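Long-range contacts in 1-carboxybiuret hydrolase subunit AtzE (Pseudomonas sp., PDB 6C62), which hydrolyses 1-carboxybiuret to urea-1,3-dicarboxylate and ammonia, a step in the bacterial degradation of atrazine: residues 16-21 against 45-50; 84-89 against 118-123; 399-404 against 427-432. All blocks are in the same frame, centred on the assembly; numbering follows the deposited sequence. Where two conformers were deposited one is given.

In the fold
The three contacts follow one another along the chain without overlap, each closing before the next opens. Interaction 1 pairs helix 17-35 with helix 43-58 near one end of the fold, its centre about 25 Å from that of the chain. Interaction 2, about 26 Å away between centres, joins two loops that follow neighbouring strands of the large mixed sheet, 70-74 and 113-118. Interaction 3 sets residues 399-404, which lead into helix 402-407, against strand 426-432 of that same sheet, across the chain's centre from the other two and about 24 Å from interaction 2 between centres. Interactions 2 and 3 both lie near residues inferred to be catalytic, whereas interaction 1 is packing away from them.

Interaction 1: residues 16-21 against 45-50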
ATOM      1  N   SER A  16      42.100   1.158 -26.894  1.00 20.52           N
ATOM      2  CA  SER A  16      41.351   2.344 -26.631  1.00 21.03           C
ATOM      3  C   SER A  16      39.871   1.998 -26.379  1.00 19.04           C
ATOM      4  O   SER A  16      39.339   0.980 -26.868  1.00 17.66           O
ATOM      5  CB  SER A  16      41.485   3.322 -27.777  1.00 24.18           C
ATOM      6  OG  SER A  16      40.739   2.930 -28.913  1.00 23.46           O
ATOM      7  N   ALA A  17      39.212   2.860 -25.621  1.00 17.07           N
ATOM      8  CA  ALA A  17      37.782   2.711 -25.410  1.00 15.65           C
ATOM      9  C   ALA A  17      37.025   2.830 -26.732  1.00 15.55           C
ATOM     10  O   ALA A  17      36.031   2.120 -26.991  1.00 15.43           O
ATOM     11  CB  ALA A  17      37.278   3.730 -24.382  1.00 15.42           C
ATOM     12  N   ARG A  18      37.472   3.746 -27.579  1.00 16.71           N
ATOM     13  CA  ARG A  18      36.844   3.901 -28.879  1.00 18.48           C
ATOM     14  C   ARG A  18      36.946   2.605 -29.702  1.00 18.79           C
ATOM     15  O   ARG A  18      35.970   2.228 -30.364  1.00 19.48           O
ATOM     16  CB  ARG A  18      37.435   5.107 -29.629  1.00 18.36           C
ATOM     17  CG  ARG A  18      36.887   5.381 -31.025  1.00 21.34           C
ATOM     18  CD  ARG A  18      35.398   5.695 -30.912  1.00 25.91           C
ATOM     19  NE  ARG A  18      34.796   5.945 -32.205  1.00 26.12           N
ATOM     20  CZ  ARG A  18      34.799   7.095 -32.860  1.00 29.20           C
ATOM     21  NH1 ARG A  18      34.225   7.149 -34.073  1.00 29.77           N
ATOM     22  NH2 ARG A  18      35.332   8.193 -32.335  1.00 27.27           N
ATOM     23  N   ASP A  19      38.087   1.929 -29.687  1.00 19.18           N
ATOM     24  CA  ASP A  19      38.178   0.620 -30.401  1.00 21.34           C
ATOM     25  C   ASP A  19      37.255  -0.455 -29.839  1.00 20.15           C
ATOM     26  O   ASP A  19      36.694  -1.267 -30.590  1.00 18.83           O
ATOM     27  CB  ASP A  19      39.623   0.059 -30.376  1.00 24.34           C
ATOM     28  CG  ASP A  19      40.580   0.796 -31.342  1.00 30.85           C
ATOM     29  OD1 ASP A  19      40.125   1.590 -32.185  1.00 38.54           O
ATOM     30  OD2 ASP A  19      41.802   0.549 -31.257  1.00 39.29           O
ATOM     31  N   VAL A  20      37.134  -0.490 -28.520  1.00 17.50           N
ATOM     32  CA  VAL A  20      36.217  -1.410 -27.852  1.00 16.14           C
ATOM     33  C   VAL A  20      34.765  -1.132 -28.253  1.00 16.44           C
ATOM     34  O   VAL A  20      34.018  -2.055 -28.562  1.00 13.87           O
ATOM     35  CB  VAL A  20      36.378  -1.365 -26.319  1.00 16.53           C
ATOM     36  CG1 VAL A  20      35.260  -2.141 -25.632  1.00 18.06           C
ATOM     37  CG2 VAL A  20      37.713  -2.001 -25.949  1.00 16.43           C
ATOM     38  N   CYS A  21      34.394   0.149 -28.277  1.00 16.09           N
ATOM     39  CA  CYS A  21      33.085   0.570 -28.760  1.00 17.11           C
ATOM     40  C   CYS A  21      32.802   0.161 -30.241  1.00 18.77           C
ATOM     41  O   CYS A  21      31.726  -0.413 -30.579  1.00 14.80           O
ATOM     42  CB  CYS A  21      32.991   2.110 -28.598  1.00 19.54           C
ATOM     43  SG  CYS A  21      31.503   2.790 -29.277  1.00 23.99           S
ATOM     44  N   ARG A  45      26.109   8.756 -29.421  1.00 15.14           N
ATOM     45  CA  ARG A  45      26.352   8.787 -27.997  1.00 15.63           C
ATOM     46  C   ARG A  45      27.459   7.825 -27.561  1.00 14.01           C
ATOM     47  O   ARG A  45      28.309   8.186 -26.764  1.00 16.52           O
ATOM     48  CB  ARG A  45      25.080   8.487 -27.227  1.00 15.86           C
ATOM     49  CG  ARG A  45      25.275   8.551 -25.740  1.00 17.94           C
ATOM     50  CD  ARG A  45      24.029   8.094 -25.048  1.00 18.45           C
ATOM     51  NE  ARG A  45      24.266   7.901 -23.626  1.00 19.24           N
ATOM     52  CZ  ARG A  45      23.417   8.164 -22.671  1.00 19.10           C
ATOM     53  NH1 ARG A  45      22.199   8.628 -22.925  1.00 18.19           N
ATOM     54  NH2 ARG A  45      23.815   7.939 -21.430  1.00 21.47           N
ATOM     55  N   ALA A  46      27.432   6.598 -28.034  1.00 14.02           N
ATOM     56  CA  ALA A  46      28.435   5.637 -27.685  1.00 13.53           C
ATOM     57  C   ALA A  46      29.826   6.125 -28.047  1.00 13.87           C
ATOM     58  O   ALA A  46      30.760   5.970 -27.273  1.00 13.35           O
ATOM     59  CB  ALA A  46      28.172   4.343 -28.397  1.00 13.96           C
ATOM     60  N   ARG A  47      29.961   6.651 -29.260  1.00 14.26           N
ATOM     61  CA  ARG A  47      31.259   7.083 -29.717  1.00 14.29           C
ATOM     62  C   ARG A  47      31.770   8.276 -28.894  1.00 13.23           C
ATOM     63  O   ARG A  47      32.965   8.306 -28.598  1.00 13.42           O
ATOM     64  CB  ARG A  47      31.264   7.428 -31.214  1.00 14.33           C
ATOM     65  CG  ARG A  47      31.141   6.189 -32.050  1.00 16.43           C
ATOM     66  CD  ARG A  47      30.806   6.460 -33.515  1.00 18.37           C
ATOM     67  NE  ARG A  47      31.038   5.277 -34.331  1.00 20.71           N
ATOM     68  CZ  ARG A  47      30.481   5.048 -35.515  1.00 25.74           C
ATOM     69  NH1 ARG A  47      29.644   5.932 -36.056  1.00 29.31           N
ATOM     70  NH2 ARG A  47      30.759   3.937 -36.154  1.00 25.85           N
ATOM     71  N   ALA A  48      30.882   9.205 -28.540  1.00 12.56           N
ATOM     72  CA  ALA A  48      31.295  10.370 -27.733  1.00 13.89           C
ATOM     73  C   ALA A  48      31.654   9.938 -26.316  1.00 14.36           C
ATOM     74  O   ALA A  48      32.619  10.482 -25.750  1.00 16.08           O
ATOM     75  CB  ALA A  48      30.224  11.425 -27.674  1.00 13.58           C
ATOM     76  N   GLU A  49      30.932   8.969 -25.738  1.00 14.14           N
ATOM     77  CA  GLU A  49      31.279   8.455 -24.411  1.00 14.97           C
ATOM     78  C   GLU A  49      32.638   7.765 -24.366  1.00 15.44           C
ATOM     79  O   GLU A  49      33.444   7.987 -23.421  1.00 13.12           O
ATOM     80  CB  GLU A  49      30.182   7.560 -23.811  1.00 16.27           C
ATOM     81  CG  GLU A  49      28.949   8.345 -23.325  1.00 18.43           C
ATOM     82  CD  GLU A  49      27.734   7.455 -22.900  1.00 21.77           C
ATOM     83  OE1 GLU A  49      27.674   6.238 -23.226  1.00 23.91           O
ATOM     84  OE2 GLU A  49      26.769   7.981 -22.277  1.00 26.76           O
ATOM     85  N   ALA A  50      32.885   6.936 -25.379  1.00 14.49           N
ATOM     86  CA  ALA A  50      34.151   6.210 -25.500  1.00 14.90           C
ATOM     87  C   ALA A  50      35.309   7.221 -25.704  1.00 15.56           C
ATOM     88  O   ALA A  50      36.375   7.137 -25.008  1.00 15.25           O
ATOM     89  CB  ALA A  50      34.074   5.202 -26.642  1.00 13.56           C
TER
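Arg18 on helix 17-35 lays its guanidinium against the aliphatic part of Arg47 on helix 43-58. Starting at the backbone, Arg18 CB lies 4.5 Å from Ala50 CB; CG then stands anti to the backbone N (chi1 179°), and the chain bends at chi2. Further out, NE comes against Arg47 CG at 3.7 Å, and CZ has Arg47 CB over the centre of one guanidinium face. At the tip, NH1 touches Arg47 CD at 3.5 Å. The two guanidinium planes are 41° apart, and Arg18 NH1 is only 3.7 Å from Arg47 NE. Any repulsion is probably offset by Glu22, whose OE2 forms salt bridges with the NE of both arginines, while Asp51 takes Arg18 NH2. Beneath this charged layer the helices meet through small side chains: Ala50 CB packs on Cys21 CB at 3.8 Å, and Cys21 SG reaches Ala46 CB at the same distance. Ala17 CB touches Ala50 O at 3.6 Å. The local axes approach to 8.7 Å at 155°, an antiparallel helix pair with a small-residue interface and a charged border, joined through short strand 38-41.

Interaction 2: residues 84-89 against 118-123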
ATOM      1  N   THR A  84      10.866   6.405 -25.069  1.00 10.90           N
ATOM      2  CA  THR A  84      10.869   5.111 -24.345  1.00 10.74           C
ATOM      3  C   THR A  84       9.723   4.210 -24.818  1.00 10.31           C
ATOM      4  O   THR A  84       8.533   4.500 -24.546  1.00  9.61           O
ATOM      5  CB  THR A  84      10.749   5.355 -22.830  1.00 10.92           C
ATOM      6  OG1 THR A  84      11.770   6.261 -22.426  1.00 10.78           O
ATOM      7  CG2 THR A  84      10.858   4.018 -22.039  1.00 10.82           C
ATOM      8  N   LEU A  85      10.075   3.127 -25.492  1.00 10.00           N
ATOM      9  CA  LEU A  85       9.029   2.263 -26.112  1.00 10.82           C
ATOM     10  C   LEU A  85       8.362   1.278 -25.167  1.00  9.82           C
ATOM     11  O   LEU A  85       7.192   0.988 -25.342  1.00  9.94           O
ATOM     12  CB  LEU A  85       9.620   1.492 -27.298  1.00 12.03           C
ATOM     13  CG  LEU A  85      10.139   2.323 -28.473  1.00 12.82           C
ATOM     14  CD1 LEU A  85      10.776   1.364 -29.474  1.00 12.78           C
ATOM     15  CD2 LEU A  85       8.980   3.158 -29.069  1.00 13.53           C
ATOM     16  N   ALA A  86       9.126   0.711 -24.210  1.00  9.65           N
ATOM     17  CA  ALA A  86       8.643  -0.369 -23.356  1.00  9.30           C
ATOM     18  C   ALA A  86       7.941  -1.482 -24.179  1.00  9.48           C
ATOM     19  O   ALA A  86       6.883  -1.985 -23.811  1.00  8.92           O
ATOM     20  CB  ALA A  86       7.723   0.174 -22.287  1.00  9.47           C
ATOM     21  N   GLY A  87       8.570  -1.837 -25.304  1.00  9.39           N
ATOM     22  CA  GLY A  87       8.111  -2.885 -26.199  1.00  9.89           C
ATOM     23  C   GLY A  87       6.790  -2.657 -26.942  1.00  9.87           C
ATOM     24  O   GLY A  87       6.258  -3.603 -27.520  1.00  9.54           O
ATOM     25  N   SER A  88       6.276  -1.414 -26.918  1.00  9.60           N
ATOM     26  CA  SER A  88       4.985  -1.102 -27.383  1.00  9.97           C
ATOM     27  C   SER A  88       5.051  -0.285 -28.646  1.00 10.23           C
ATOM     28  O   SER A  88       6.080   0.356 -28.962  1.00 11.56           O
ATOM     29  CB  SER A  88       4.196  -0.320 -26.333  1.00 10.58           C
ATOM     30  OG  SER A  88       4.634   1.068 -26.312  1.00  9.24           O
ATOM     31  N   LYS A  89       3.950  -0.314 -29.391  1.00 11.99           N
ATOM     32  CA  LYS A  89       3.753   0.702 -30.393  1.00 14.85           C
ATOM     33  C   LYS A  89       2.996   1.909 -29.900  1.00 13.51           C
ATOM     34  O   LYS A  89       3.232   3.001 -30.413  1.00 13.32           O
ATOM     35  CB  LYS A  89       3.220   0.124 -31.702  1.00 19.61           C
ATOM     36  CG  LYS A  89       1.870  -0.431 -31.722  1.00 20.80           C
ATOM     37  CD  LYS A  89       1.529  -0.790 -33.176  1.00 23.81           C
ATOM     38  CE  LYS A  89       0.063  -1.151 -33.203  1.00 25.60           C
ATOM     39  NZ  LYS A  89      -0.207  -1.942 -34.429  1.00 28.61           N
ATOM     40  N   LEU A 118      17.053  -2.265 -25.930  1.00 11.14           N
ATOM     41  CA  LEU A 118      16.837  -3.682 -26.202  1.00  9.92           C
ATOM     42  C   LEU A 118      15.377  -4.114 -26.187  1.00  9.80           C
ATOM     43  O   LEU A 118      14.556  -3.637 -25.388  1.00  9.78           O
ATOM     44  CB  LEU A 118      17.615  -4.538 -25.179  1.00  9.72           C
ATOM     45  CG  LEU A 118      19.092  -4.235 -25.102  1.00 10.01           C
ATOM     46  CD1 LEU A 118      19.675  -5.000 -23.946  1.00 10.24           C
ATOM     47  CD2 LEU A 118      19.822  -4.595 -26.388  1.00 10.69           C
ATOM     48  N   ASN A 119      15.090  -5.104 -27.032  1.00  9.95           N
ATOM     49  CA  ASN A 119      13.731  -5.638 -27.229  1.00  9.76           C
ATOM     50  C   ASN A 119      13.202  -6.297 -25.932  1.00 10.28           C
ATOM     51  O   ASN A 119      13.986  -6.816 -25.114  1.00 10.18           O
ATOM     52  CB  ASN A 119      13.743  -6.655 -28.383  1.00 10.19           C
ATOM     53  CG  ASN A 119      12.369  -6.959 -28.968  1.00 10.45           C
ATOM     54  OD1 ASN A 119      11.445  -6.138 -28.929  1.00 11.23           O
ATOM     55  ND2 ASN A 119      12.239  -8.197 -29.552  1.00 10.41           N
ATOM     56  N   MET A 120      11.874  -6.272 -25.774  1.00  9.83           N
ATOM     57  CA  MET A 120      11.189  -6.790 -24.623  1.00 10.17           C
ATOM     58  C   MET A 120       9.765  -7.157 -24.978  1.00 10.01           C
ATOM     59  O   MET A 120       9.222  -6.682 -25.963  1.00  8.72           O
ATOM     60  CB  MET A 120      11.228  -5.785 -23.469  1.00  9.78           C
ATOM     61  CG  MET A 120      10.642  -4.398 -23.820  1.00  9.75           C
ATOM     62  SD  MET A 120      10.425  -3.291 -22.407  1.00  9.76           S
ATOM     63  CE  MET A 120       8.969  -3.897 -21.568  1.00 10.86           C
ATOM     64  N   ASP A 121       9.130  -8.006 -24.171  1.00 11.28           N
ATOM     65  CA  ASP A 121       7.686  -8.208 -24.313  1.00 12.86           C
ATOM     66  C   ASP A 121       6.998  -6.897 -24.024  1.00 13.16           C
ATOM     67  O   ASP A 121       7.414  -6.147 -23.113  1.00 12.81           O
ATOM     68  CB  ASP A 121       7.114  -9.249 -23.376  1.00 15.98           C
ATOM     69  CG  ASP A 121       7.495 -10.683 -23.782  1.00 21.39           C
ATOM     70  OD1 ASP A 121       7.014 -11.218 -24.837  1.00 24.11           O
ATOM     71  OD2 ASP A 121       8.307 -11.287 -23.046  1.00 25.37           O
ATOM     72  N   GLU A 122       5.949  -6.613 -24.784  1.00 12.25           N
ATOM     73  CA  GLU A 122       5.246  -5.317 -24.648  1.00 12.41           C
ATOM     74  C   GLU A 122       4.791  -5.067 -23.228  1.00 11.29           C
ATOM     75  O   GLU A 122       4.125  -5.872 -22.645  1.00  9.97           O
ATOM     76  CB  GLU A 122       4.038  -5.239 -25.579  1.00 13.34           C
ATOM     77  CG  GLU A 122       3.242  -3.982 -25.307  1.00 14.25           C
ATOM     78  CD  GLU A 122       2.002  -3.832 -26.156  1.00 15.95           C
ATOM     79  OE1 GLU A 122       0.922  -4.314 -25.660  1.00 15.77           O
ATOM     80  OE2 GLU A 122       2.081  -3.168 -27.236  1.00 16.39           O
ATOM     81  N   PHE A 123       5.177  -3.915 -22.692  1.00 11.49           N
ATOM     82  CA  PHE A 123       4.792  -3.471 -21.377  1.00 11.80           C
ATOM     83  C   PHE A 123       5.206  -4.406 -20.279  1.00 12.02           C
ATOM     84  O   PHE A 123       4.659  -4.360 -19.184  1.00 12.51           O
ATOM     85  CB  PHE A 123       3.274  -3.092 -21.321  1.00 12.36           C
ATOM     86  CG  PHE A 123       2.911  -1.854 -22.103  1.00 11.73           C
ATOM     87  CD1 PHE A 123       3.687  -0.727 -22.081  1.00 12.01           C
ATOM     88  CD2 PHE A 123       1.750  -1.811 -22.872  1.00 12.22           C
ATOM     89  CE1 PHE A 123       3.301   0.415 -22.792  1.00 11.72           C
ATOM     90  CE2 PHE A 123       1.370  -0.698 -23.555  1.00 11.90           C
ATOM     91  CZ  PHE A 123       2.150   0.433 -23.521  1.00 10.96           C
TER
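Ser88 places CB over one face of the Phe123 ring, 3.5 Å above its plane and offset toward the rim nearest CZ, a CH-pi contact. Its OG lies between the backbone N and the carbonyl carbon (chi1 77°), within 2.7 Å of Leu85 O; this hydrogen bond and the one from Ser88 N to the same oxygen brace the type I' turn 85-88. OG is also hydrogen-bonded to Asn91 N. The turn presents Ala86 O to Phe123 N, a 2.8 Å hydrogen bond nearly straight at 165°. Met120 rests SD on Ala86 C at 3.5 Å and CG on Gly87 N at 3.6 Å. The positive phi at residue 87 favours glycine, and a CB there would also collide with Met120 O. Glu122 CB sits 3.4 Å from Gly87 O, and OE2 comes near Ser88 CB; the carboxylate is held by Glu325 N and His133 NE2. Met120 also touches Lys74, and Asp121 lies near Ser150, two probable charge-relay residues. The paired loops follow strands 70-74 and 113-118, adjacent in the sheet; Asn75, just after the first, binds the turn's backbone, and Asn131 of strand 130-131 bonds to both Met120 O and Gly87 O.

Interaction 3: residues 399-404 against 427-432; sequences LLTQPV and GVQLIA
Gln429 extends from strand 426-432 to the backbone of Leu400, where its NE2 donates to Leu400 O at 2.9 Å with an N-H...O angle of 158°. Its CG is anti to the carbonyl carbon (chi1 -61°), and the extended chain beyond carries the amide across to segment 399-404. The oxygen lies in the Gln429 amide plane, whereas the donor stands well above the Leu400 carbonyl plane. Thr401 crosses this side chain at about a right angle, its CG2 4.1 Å from Gln429 OE1. Two residues along the strand, on the same face, Ile431 meets Val404 tip to tip, its CG2 3.7 Å from Val404 CG1. In the next shell, Pro370 O takes a second hydrogen bond from Gln429 NE2, and Arg176 NH1 binds both Gln429 OE1 and Thr401 O, fixing which way round the amide sits. An alanine at Gln429 would probably leave Leu400 O, Pro370 O and Arg176 NH1 without this partner and open a gap beside Thr401. Thr401 OG1 is held in turn by Asn172 O and Gly398 O. Residues leading into helix 402-407 thus pack on the mixed sheet of the amidase fold, the Thr401 side chain about 8 Å from that of Ser174, the probable nucleophile.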
ATOM      1  N   LEU A 399       7.047 -20.088 -13.279  1.00 13.42           N
ATOM      2  CA  LEU A 399       6.551 -20.875 -12.137  1.00 14.23           C
ATOM      3  C   LEU A 399       7.482 -20.873 -10.886  1.00 13.69           C
ATOM      4  O   LEU A 399       7.010 -20.865  -9.748  1.00 13.42           O
ATOM      5  CB  LEU A 399       6.320 -22.348 -12.601  1.00 15.46           C
ATOM      6  CG  LEU A 399       5.035 -22.651 -13.390  1.00 16.53           C
ATOM      7  CD1 LEU A 399       5.090 -24.057 -13.975  1.00 17.54           C
ATOM      8  CD2 LEU A 399       3.766 -22.509 -12.574  1.00 17.53           C
ATOM      9  N   LEU A 400       8.781 -20.972 -11.124  1.00 12.79           N
ATOM     10  CA  LEU A 400       9.797 -21.059 -10.090  1.00 14.24           C
ATOM     11  C   LEU A 400      10.341 -19.688  -9.623  1.00 14.72           C
ATOM     12  O   LEU A 400      10.896 -19.572  -8.532  1.00 15.85           O
ATOM     13  CB  LEU A 400      10.953 -21.893 -10.577  1.00 15.12           C
ATOM     14  CG  LEU A 400      10.535 -23.310 -11.021  1.00 16.38           C
ATOM     15  CD1 LEU A 400      11.683 -24.064 -11.691  1.00 19.40           C
ATOM     16  CD2 LEU A 400       9.995 -24.082  -9.825  1.00 16.67           C
ATOM     17  N   THR A 401      10.168 -18.664 -10.444  1.00 13.31           N
ATOM     18  CA  THR A 401      10.663 -17.319 -10.134  1.00 12.00           C
ATOM     19  C   THR A 401       9.637 -16.506  -9.330  1.00 11.78           C
ATOM     20  O   THR A 401       9.998 -15.723  -8.434  1.00 12.59           O
ATOM     21  CB  THR A 401      11.038 -16.544 -11.416  1.00 10.90           C
ATOM     22  OG1 THR A 401       9.993 -16.647 -12.387  1.00 10.96           O
ATOM     23  CG2 THR A 401      12.251 -17.102 -12.005  1.00 11.00           C
ATOM     24  N   GLN A 402       8.374 -16.670  -9.681  1.00 12.29           N
ATOM     25  CA  GLN A 402       7.301 -15.814  -9.206  1.00 12.80           C
ATOM     26  C   GLN A 402       7.099 -15.786  -7.671  1.00 13.05           C
ATOM     27  O   GLN A 402       6.899 -14.723  -7.119  1.00 12.72           O
ATOM     28  CB  GLN A 402       5.993 -16.134  -9.964  1.00 13.36           C
ATOM     29  CG  GLN A 402       4.906 -15.086  -9.769  1.00 14.76           C
ATOM     30  CD  GLN A 402       3.875 -15.025 -10.885  1.00 16.76           C
ATOM     31  OE1 GLN A 402       3.719 -15.985 -11.627  1.00 18.50           O
ATOM     32  NE2 GLN A 402       3.244 -13.866 -11.088  1.00 17.01           N
ATOM     33  N   PRO A 403       7.228 -16.921  -6.985  1.00 13.03           N
ATOM     34  CA  PRO A 403       7.090 -16.868  -5.491  1.00 13.81           C
ATOM     35  C   PRO A 403       8.202 -16.056  -4.810  1.00 13.94           C
ATOM     36  O   PRO A 403       7.975 -15.458  -3.766  1.00 15.31           O
ATOM     37  CB  PRO A 403       7.221 -18.346  -5.078  1.00 13.55           C
ATOM     38  CG  PRO A 403       6.915 -19.163  -6.335  1.00 14.11           C
ATOM     39  CD  PRO A 403       7.394 -18.304  -7.470  1.00 12.97           C
ATOM     40  N   VAL A 404       9.374 -16.007  -5.400  1.00 13.85           N
ATOM     41  CA  VAL A 404      10.555 -15.430  -4.752  1.00 14.37           C
ATOM     42  C   VAL A 404      10.623 -13.900  -4.863  1.00 14.75           C
ATOM     43  O   VAL A 404      10.872 -13.190  -3.868  1.00 16.03           O
ATOM     44  CB  VAL A 404      11.846 -16.061  -5.346  1.00 14.80           C
ATOM     45  CG1 VAL A 404      13.071 -15.455  -4.688  1.00 16.08           C
ATOM     46  CG2 VAL A 404      11.808 -17.594  -5.212  1.00 14.43           C
ATOM     47  N   GLY A 427      19.322 -22.120 -15.813  1.00 17.12           N
ATOM     48  CA  GLY A 427      19.883 -21.371 -14.723  1.00 14.47           C
ATOM     49  C   GLY A 427      19.496 -21.916 -13.362  1.00 13.97           C
ATOM     50  O   GLY A 427      18.463 -22.618 -13.221  1.00 12.70           O
ATOM     51  N   VAL A 428      20.315 -21.563 -12.365  0.50 13.65           N
ATOM     52  CA  VAL A 428      19.995 -21.832 -10.981  0.50 14.67           C
ATOM     53  C   VAL A 428      19.826 -20.516 -10.224  0.50 14.09           C
ATOM     54  O   VAL A 428      20.679 -19.621 -10.330  0.50 16.21           O
ATOM     55  CB  VAL A 428      21.107 -22.719 -10.347  0.50 15.29           C
ATOM     56  CG1 VAL A 428      22.400 -21.976 -10.181  0.50 15.12           C
ATOM     57  CG2 VAL A 428      20.695 -23.190  -8.984  0.50 16.22           C
ATOM     58  N   GLN A 429      18.763 -20.423  -9.418  1.00 13.33           N
ATOM     59  CA  GLN A 429      18.556 -19.283  -8.510  1.00 12.23           C
ATOM     60  C   GLN A 429      19.323 -19.526  -7.201  1.00 11.30           C
ATOM     61  O   GLN A 429      19.139 -20.570  -6.544  1.00 11.16           O
ATOM     62  CB  GLN A 429      17.076 -19.117  -8.160  1.00 11.67           C
ATOM     63  CG  GLN A 429      16.146 -18.843  -9.328  1.00 11.43           C
ATOM     64  CD  GLN A 429      14.730 -18.515  -8.880  1.00 11.28           C
ATOM     65  OE1 GLN A 429      14.435 -17.351  -8.568  1.00 10.75           O
ATOM     66  NE2 GLN A 429      13.824 -19.513  -8.884  1.00 10.60           N
ATOM     67  N   LEU A 430      20.155 -18.562  -6.834  1.00 10.53           N
ATOM     68  CA  LEU A 430      20.803 -18.506  -5.524  1.00 10.78           C
ATOM     69  C   LEU A 430      20.127 -17.365  -4.764  1.00 10.98           C
ATOM     70  O   LEU A 430      20.285 -16.180  -5.105  1.00  9.86           O
ATOM     71  CB  LEU A 430      22.285 -18.256  -5.713  1.00 11.39           C
ATOM     72  CG  LEU A 430      23.015 -19.234  -6.673  1.00 12.61           C
ATOM     73  CD1 LEU A 430      24.393 -18.738  -6.983  1.00 13.43           C
ATOM     74  CD2 LEU A 430      23.066 -20.604  -6.089  1.00 13.74           C
ATOM     75  N   ILE A 431      19.301 -17.722  -3.785  1.00 10.77           N
ATOM     76  CA  ILE A 431      18.332 -16.815  -3.156  1.00 11.17           C
ATOM     77  C   ILE A 431      18.843 -16.548  -1.764  1.00 11.49           C
ATOM     78  O   ILE A 431      19.187 -17.490  -1.037  1.00 12.01           O
ATOM     79  CB  ILE A 431      16.936 -17.441  -3.037  1.00 10.91           C
ATOM     80  CG1 ILE A 431      16.482 -18.019  -4.371  1.00 12.40           C
ATOM     81  CG2 ILE A 431      15.903 -16.459  -2.544  1.00 10.36           C
ATOM     82  CD1 ILE A 431      15.393 -19.051  -4.306  1.00 13.02           C
ATOM     83  N   ALA A 432      18.861 -15.289  -1.371  1.00 12.21           N
ATOM     84  CA  ALA A 432      19.208 -14.902  -0.004  1.00 12.70           C
ATOM     85  C   ALA A 432      18.137 -14.008   0.595  1.00 13.21           C
ATOM     86  O   ALA A 432      17.185 -13.590  -0.083  1.00 12.58           O
ATOM     87  CB  ALA A 432      20.565 -14.194  -0.008  1.00 12.60           C
TER